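Local coordinates for protein tyrosine phosphatase (Orf virus, PDB 5NCR) that dephosphorylates phosphoproteins as a homodimeric tyrosine phosphatase of the dual-specificity family, probably acting on phosphoserine as well, at residues B[90-102]-B[119-131]. The protein carries 2 engineered substitutions. Residues are numbered along the deposited sequence; the frame is centred on the assembly and turned at random.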
loop_
_atom_site.group_PDB
_atom_site.type_symbol
_atom_site.label_atom_id
_atom_site.label_comp_id
_atom_site.label_asym_id
_atom_site.label_seq_id
_atom_site.Cartn_x
_atom_site.Cartn_y
_atom_site.Cartn_z
ATOM N N ILE B 90 21.257 -6.410 14.107
ATOM C CA ILE B 90 22.103 -6.888 12.999
ATOM C C ILE B 90 22.035 -5.911 11.799
ATOM O O ILE B 90 23.059 -5.620 11.164
ATOM C CB ILE B 90 21.655 -8.316 12.581
ATOM C CG1 ILE B 90 22.117 -9.370 13.600
ATOM C CG2 ILE B 90 22.082 -8.695 11.140
ATOM C CD1 ILE B 90 21.250 -10.658 13.585
ATOM N N MET B 91 20.814 -5.431 11.480
ATOM C CA MET B 91 20.573 -4.580 10.314
ATOM C C MET B 91 21.404 -3.290 10.256
ATOM O O MET B 91 22.000 -3.071 9.208
ATOM C CB MET B 91 19.083 -4.263 10.128
ATOM C CG MET B 91 18.688 -4.127 8.661
ATOM S SD MET B 91 19.308 -5.457 7.557
ATOM C CE MET B 91 18.568 -6.893 8.251
ATOM N N PRO B 92 21.510 -2.445 11.312
ATOM C CA PRO B 92 22.342 -1.229 11.185
ATOM C C PRO B 92 23.797 -1.531 10.826
ATOM O O PRO B 92 24.364 -0.839 9.987
ATOM C CB PRO B 92 22.221 -0.557 12.560
ATOM C CG PRO B 92 20.943 -1.087 13.125
ATOM C CD PRO B 92 20.888 -2.519 12.655
ATOM N N ALA B 93 24.391 -2.566 11.436
ATOM C CA ALA B 93 25.774 -2.960 11.149
ATOM C C ALA B 93 25.897 -3.554 9.775
ATOM O O ALA B 93 26.829 -3.221 9.056
ATOM C CB ALA B 93 26.294 -3.924 12.199
ATOM N N LEU B 94 24.936 -4.392 9.379
ATOM C CA LEU B 94 24.953 -5.023 8.077
ATOM C C LEU B 94 24.806 -4.023 6.918
ATOM O O LEU B 94 25.567 -4.102 5.959
ATOM C CB LEU B 94 23.926 -6.141 8.007
ATOM C CG LEU B 94 23.955 -7.055 6.815
ATOM C CD1 LEU B 94 25.398 -7.471 6.440
ATOM C CD2 LEU B 94 23.068 -8.239 7.059
ATOM N N VAL B 95 23.888 -3.052 7.031
ATOM C CA VAL B 95 23.742 -2.064 5.940
ATOM C C VAL B 95 24.997 -1.187 5.812
ATOM O O VAL B 95 25.389 -0.834 4.698
ATOM C CB VAL B 95 22.432 -1.226 6.019
ATOM C CG1 VAL B 95 21.208 -2.134 5.990
ATOM C CG2 VAL B 95 22.407 -0.314 7.233
ATOM N N LYS B 96 25.628 -0.846 6.945
ATOM C CA LYS B 96 26.857 -0.060 6.964
ATOM C C LYS B 96 27.986 -0.853 6.321
ATOM O O LYS B 96 28.716 -0.308 5.487
ATOM C CB LYS B 96 27.210 0.359 8.396
ATOM C CG LYS B 96 28.234 1.488 8.441
ATOM C CD LYS B 96 28.551 1.949 9.855
ATOM C CE LYS B 96 29.637 3.009 9.858
ATOM N NZ LYS B 96 30.996 2.441 9.605
ATOM N N LEU B 97 28.074 -2.163 6.634
ATOM C CA LEU B 97 29.068 -3.071 6.053
ATOM C C LEU B 97 28.880 -3.175 4.519
ATOM O O LEU B 97 29.858 -3.095 3.783
ATOM C CB LEU B 97 28.973 -4.473 6.719
ATOM C CG LEU B 97 29.719 -5.670 6.059
ATOM C CD1 LEU B 97 31.198 -5.468 6.050
ATOM C CD2 LEU B 97 29.382 -6.952 6.755
ATOM N N LEU B 98 27.639 -3.372 4.053
ATOM C CA LEU B 98 27.353 -3.470 2.621
ATOM C C LEU B 98 27.665 -2.165 1.891
ATOM O O LEU B 98 28.248 -2.201 0.804
ATOM C CB LEU B 98 25.916 -3.942 2.365
ATOM C CG LEU B 98 25.590 -5.376 2.833
ATOM C CD1 LEU B 98 24.127 -5.675 2.687
ATOM C CD2 LEU B 98 26.437 -6.431 2.114
ATOM N N ALA B 99 27.363 -1.016 2.523
ATOM C CA ALA B 99 27.680 0.295 1.952
ATOM C C ALA B 99 29.224 0.499 1.836
ATOM O O ALA B 99 29.697 1.067 0.846
ATOM C CB ALA B 99 27.061 1.400 2.792
ATOM N N ARG B 100 29.997 0.001 2.825
ATOM C CA ARG B 100 31.458 0.088 2.833
ATOM C C ARG B 100 32.045 -0.794 1.715
ATOM O O ARG B 100 32.977 -0.362 1.028
ATOM C CB ARG B 100 32.024 -0.325 4.205
ATOM C CG ARG B 100 33.407 0.236 4.507
ATOM C CD ARG B 100 34.102 -0.499 5.650
ATOM N NE ARG B 100 34.802 -1.708 5.189
ATOM C CZ ARG B 100 34.588 -2.932 5.665
ATOM N NH1 ARG B 100 33.703 -3.130 6.631
ATOM N NH2 ARG B 100 35.261 -3.969 5.178
ATOM N N LEU B 101 31.507 -2.023 1.534
ATOM C CA LEU B 101 31.980 -2.948 0.489
ATOM C C LEU B 101 31.685 -2.381 -0.912
ATOM O O LEU B 101 32.531 -2.464 -1.792
ATOM C CB LEU B 101 31.397 -4.369 0.669
ATOM C CG LEU B 101 31.762 -5.081 1.989
ATOM C CD1 LEU B 101 30.896 -6.301 2.248
ATOM C CD2 LEU B 101 33.231 -5.447 2.049
ATOM N N GLU B 102 30.500 -1.758 -1.078
ATOM C CA GLU B 102 30.041 -1.082 -2.287
ATOM C C GLU B 102 30.993 0.075 -2.616
ATOM O O GLU B 102 31.462 0.164 -3.750
ATOM C CB GLU B 102 28.598 -0.558 -2.092
ATOM C CG GLU B 102 27.974 0.099 -3.321
ATOM C CD GLU B 102 27.644 -0.838 -4.465
ATOM O OE1 GLU B 102 27.329 -2.016 -4.193
ATOM O OE2 GLU B 102 27.733 -0.405 -5.636
ATOM N N SER B 119 18.581 -13.327 3.749
ATOM C CA SER B 119 19.332 -12.521 2.793
ATOM C C SER B 119 18.444 -11.452 2.168
ATOM O O SER B 119 18.927 -10.348 1.907
ATOM C CB SER B 119 19.975 -13.401 1.726
ATOM O OG SER B 119 18.978 -14.164 1.067
ATOM N N GLY B 120 17.177 -11.790 1.909
ATOM C CA GLY B 120 16.199 -10.845 1.390
ATOM C C GLY B 120 16.038 -9.670 2.359
ATOM O O GLY B 120 16.029 -8.518 1.929
ATOM N N ALA B 121 15.999 -9.945 3.691
ATOM C CA ALA B 121 15.892 -8.881 4.704
ATOM C C ALA B 121 17.104 -7.952 4.687
ATOM O O ALA B 121 16.947 -6.735 4.709
ATOM C CB ALA B 121 15.683 -9.478 6.091
ATOM N N ALA B 122 18.286 -8.520 4.512
ATOM C CA ALA B 122 19.537 -7.759 4.391
ATOM C C ALA B 122 19.485 -6.892 3.126
ATOM O O ALA B 122 19.793 -5.697 3.185
ATOM C CB ALA B 122 20.708 -8.722 4.306
ATOM N N ALA B 123 19.036 -7.498 2.005
ATOM C CA ALA B 123 18.879 -6.848 0.709
ATOM C C ALA B 123 17.899 -5.638 0.810
ATOM O O ALA B 123 18.224 -4.551 0.359
ATOM C CB ALA B 123 18.361 -7.856 -0.299
ATOM N N MET B 124 16.732 -5.837 1.423
ATOM C CA MET B 124 15.720 -4.796 1.626
ATOM C C MET B 124 16.277 -3.681 2.482
ATOM O O MET B 124 16.159 -2.507 2.111
ATOM C CB MET B 124 14.458 -5.387 2.282
ATOM C CG MET B 124 13.249 -4.463 2.189
ATOM S SD MET B 124 12.700 -4.189 0.463
ATOM C CE MET B 124 11.784 -2.642 0.687
ATOM N N GLY B 125 16.924 -4.056 3.596
ATOM C CA GLY B 125 17.538 -3.080 4.487
ATOM C C GLY B 125 18.562 -2.227 3.768
ATOM O O GLY B 125 18.536 -1.001 3.872
ATOM N N TYR B 126 19.444 -2.866 3.003
ATOM C CA TYR B 126 20.501 -2.166 2.277
ATOM C C TYR B 126 19.975 -1.214 1.177
ATOM O O TYR B 126 20.481 -0.100 1.035
ATOM C CB TYR B 126 21.522 -3.158 1.735
ATOM C CG TYR B 126 22.599 -2.481 0.917
ATOM C CD1 TYR B 126 23.415 -1.507 1.474
ATOM C CD2 TYR B 126 22.730 -2.735 -0.440
ATOM C CE1 TYR B 126 24.356 -0.825 0.705
ATOM C CE2 TYR B 126 23.706 -2.097 -1.208
ATOM C CZ TYR B 126 24.509 -1.135 -0.635
ATOM O OH TYR B 126 25.433 -0.481 -1.414
ATOM N N VAL B 127 18.962 -1.648 0.431
ATOM C CA VAL B 127 18.320 -0.839 -0.603
ATOM C C VAL B 127 17.639 0.392 0.044
ATOM O O VAL B 127 17.760 1.497 -0.478
ATOM C CB VAL B 127 17.372 -1.688 -1.483
ATOM C CG1 VAL B 127 16.547 -0.789 -2.402
ATOM C CG2 VAL B 127 18.178 -2.706 -2.320
ATOM N N MET B 128 16.994 0.204 1.197
ATOM C CA MET B 128 16.345 1.295 1.958
ATOM C C MET B 128 17.402 2.260 2.469
ATOM O O MET B 128 17.293 3.470 2.241
ATOM C CB MET B 128 15.506 0.756 3.142
ATOM C CG MET B 128 14.205 0.066 2.725
ATOM S SD MET B 128 13.054 1.063 1.709
ATOM C CE MET B 128 12.660 2.456 2.846
ATOM N N HIS B 129 18.475 1.717 3.065
ATOM C CA HIS B 129 19.605 2.494 3.566
ATOM C C HIS B 129 20.254 3.324 2.458
ATOM O O HIS B 129 20.552 4.497 2.673
ATOM C CB HIS B 129 20.656 1.572 4.176
ATOM C CG HIS B 129 21.841 2.309 4.699
ATOM N ND1 HIS B 129 23.047 2.323 4.009
ATOM C CD2 HIS B 129 21.962 3.067 5.810
ATOM C CE1 HIS B 129 23.865 3.056 4.744
ATOM N NE2 HIS B 129 23.259 3.521 5.832
ATOM N N LYS B 130 20.479 2.713 1.288
ATOM C CA LYS B 130 21.105 3.385 0.160
ATOM C C LYS B 130 20.254 4.558 -0.329
ATOM O O LYS B 130 20.784 5.638 -0.554
ATOM C CB LYS B 130 21.412 2.369 -0.952
ATOM C CG LYS B 130 22.082 2.985 -2.160
ATOM C CD LYS B 130 22.725 1.967 -3.061
ATOM C CE LYS B 130 23.124 2.633 -4.378
ATOM N NZ LYS B 130 21.951 3.036 -5.217
ATOM N N ARG B 131 18.938 4.357 -0.426
ATOM C CA ARG B 131 17.994 5.402 -0.830
ATOM C C ARG B 131 17.994 6.566 0.160
ATOM O O ARG B 131 18.060 7.724 -0.274
ATOM C CB ARG B 131 16.580 4.825 -0.987
ATOM C CG ARG B 131 15.544 5.828 -1.526
ATOM C CD ARG B 131 15.959 6.405 -2.871
ATOM N NE ARG B 131 14.951 7.291 -3.416
ATOM C CZ ARG B 131 14.519 7.228 -4.666
ATOM N NH1 ARG B 131 15.012 6.319 -5.500
ATOM N NH2 ARG B 131 13.596 8.079 -5.099
#
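Y126 is the knob of this helix pair: its side chain drops into the hole formed by V95, L98, A99 and E102. L98 lies over one face of the ring, its CB 3.9 Å from the centroid and 22° off the normal, a CH-pi contact displaced toward the CD1 rim, while CD1 of L98 packs on Y126 CB at 3.7 Å. A chi1 of 177° swings the ring along helix 90-102 until its OH meets the CB and CG methylenes of E102. The side chain of E102 turns at chi2, leaving OE1 close to the phenol oxygen but bonded to T32 OG1 and the backbone N of H34. One turn on, H129 offers a ring face to V95 CG2, 3.9 Å from the centroid, and A99 CB sits at the ring edge; H129 ND1 is buried here without a polar partner. The other V95 branch, CG1, comes 3.5 Å from Y126 N, right against the backbone at G125, where no side chain intervenes. Helix 119-131 runs on from the phosphate-binding P-loop that follows strand 108-111, S119 OG hydrogen-bonded to S112 OG, and helix 90-102 packs across it at -68°, the axes 9.0 Å apart. Toward the start of helix 90-102 the small residues of 119-131 let M91 in: it folds its thioether over the backbone, SD 3.9 Å from A122 CA and CE near A121 O, with L94 CD2 against A122 CB. Further out, V110 of the sheet backs L98 and A122, and V35 touches Y126 and E102.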